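PDB 6C72: particle-associated glycoside hydrolase from Acinetobacter phage Fri1, which acts as the phage tailspike, a depolymerase of the Acinetobacter baumannii capsular polysaccharide, and so probably opens the way to the cell surface during virus entry. Local coordinates for residues L532-N535 with T540-T543. Numbering follows the deposited sequence.
Sequences LFVN and TTIT
A beta hairpin of the six-stranded antiparallel sheet near the C-terminus, beyond the parallel-stranded body of the tailspike, joins Asn-535 to Ile-542; its strand 541-550 is the outermost of the sheet within this chain. The two residues make a hydrogen-bonded antiparallel pair: Asn-535 N donates to Ile-542 O at 3.0 Å, and Ile-542 N returns the bond to Asn-535 O at 3.0 Å, the latter almost straight (171° at the hydrogen). Next along, Val-534 and Thr-543 form the non-hydrogen-bonded pair, their CA atoms 4.5 Å apart. There the alpha hydrogens take part as well: Val-534 CA approaches Ile-542 O at 3.3 Å.

Beta-branched residues, at home in extended chain, make up all of 540-543, and Val-534 faces them from the other strand. Val-534 and Thr-543 lie side by side on the face packed against Trp-560, where the threonine's methyl, rather than its hydroxyl, adjoins the valine. On the other face Asn-535 is buried between subunits. An amide suits this place because it both accepts and donates: OD1 takes the backbone N-H of Ala-528 of a second subunit, while ND2 donates to Ser-509 O of its own chain and to Gly-517 O of the second subunit. Phe-533, whose side chain leads away from the partner strand, sets its ring edge-to-face with Tyr-529 of the same neighbour, so this face lies against a neighbouring subunit of the three-chain assembly.

Toward the turn, Thr-541 OG1 bonds Ser-536 OG, leaving its methyl for apolar contact. Val-534 CG1, anti to the backbone N (chi1 -168°), is turned to this methyl and meets Thr-541 CG2 at 3.4 Å.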
loop_
_atom_site.group_PDB
_atom_site.type_symbol
_atom_site.label_atom_id
_atom_site.label_comp_id
_atom_site.label_asym_id
_atom_site.label_seq_id
_atom_site.Cartn_x
_atom_site.Cartn_y
_atom_site.Cartn_z
ATOM N N LEU A 532 18.586 29.676 48.988
ATOM C CA LEU A 532 19.005 28.798 50.068
ATOM C C LEU A 532 19.894 27.706 49.488
ATOM O O LEU A 532 19.615 27.177 48.404
ATOM C CB LEU A 532 17.794 28.174 50.782
ATOM C CG LEU A 532 16.718 29.105 51.358
ATOM C CD1 LEU A 532 15.691 28.318 52.123
ATOM C CD2 LEU A 532 17.317 30.195 52.255
ATOM N N PHE A 533 20.944 27.348 50.229
ATOM C CA PHE A 533 21.980 26.431 49.763
ATOM C C PHE A 533 22.162 25.307 50.772
ATOM O O PHE A 533 22.045 25.526 51.982
ATOM C CB PHE A 533 23.316 27.162 49.562
ATOM C CG PHE A 533 23.227 28.334 48.628
ATOM C CD1 PHE A 533 22.743 29.556 49.066
ATOM C CD2 PHE A 533 23.617 28.207 47.301
ATOM C CE1 PHE A 533 22.657 30.627 48.195
ATOM C CE2 PHE A 533 23.540 29.276 46.425
ATOM C CZ PHE A 533 23.062 30.483 46.864
ATOM N N VAL A 534 22.388 24.096 50.275
ATOM C CA VAL A 534 22.608 22.925 51.118
ATOM C C VAL A 534 23.687 22.059 50.483
ATOM O O VAL A 534 23.701 21.867 49.263
ATOM C CB VAL A 534 21.323 22.090 51.290
ATOM C CG1 VAL A 534 21.501 21.072 52.396
ATOM C CG2 VAL A 534 20.152 22.968 51.579
ATOM N N ASN A 535 24.563 21.495 51.306
ATOM C CA ASN A 535 25.454 20.436 50.850
ATOM C C ASN A 535 25.469 19.341 51.905
ATOM O O ASN A 535 25.545 19.627 53.105
ATOM C CB ASN A 535 26.871 20.959 50.586
ATOM C CG ASN A 535 27.668 20.058 49.643
ATOM O OD1 ASN A 535 28.900 20.110 49.606
ATOM N ND2 ASN A 535 26.964 19.234 48.878
ATOM N N THR A 540 25.595 14.083 56.902
ATOM C CA THR A 540 25.725 15.403 57.510
ATOM C C THR A 540 25.405 16.511 56.514
ATOM O O THR A 540 25.737 16.413 55.331
ATOM C CB THR A 540 27.144 15.602 58.041
ATOM O OG1 THR A 540 27.455 14.509 58.902
ATOM C CG2 THR A 540 27.235 16.886 58.838
ATOM N N THR A 541 24.827 17.601 57.024
ATOM C CA THR A 541 24.278 18.664 56.194
ATOM C C THR A 541 24.678 20.042 56.714
ATOM O O THR A 541 24.602 20.294 57.921
ATOM C CB THR A 541 22.753 18.543 56.158
ATOM O OG1 THR A 541 22.395 17.359 55.438
ATOM C CG2 THR A 541 22.125 19.751 55.515
ATOM N N ILE A 542 25.111 20.923 55.804
ATOM C CA ILE A 542 25.360 22.334 56.089
ATOM C C ILE A 542 24.460 23.164 55.180
ATOM O O ILE A 542 24.241 22.803 54.017
ATOM C CB ILE A 542 26.839 22.719 55.875
ATOM C CG1 ILE A 542 27.749 21.816 56.704
ATOM C CG2 ILE A 542 27.081 24.170 56.276
ATOM C CD1 ILE A 542 29.216 22.232 56.671
ATOM N N THR A 543 23.916 24.257 55.714
ATOM C CA THR A 543 23.065 25.163 54.953
ATOM C C THR A 543 23.639 26.576 54.972
ATOM O O THR A 543 24.485 26.923 55.805
ATOM C CB THR A 543 21.620 25.226 55.490
ATOM O OG1 THR A 543 21.602 25.855 56.784
ATOM C CG2 THR A 543 21.003 23.844 55.576
#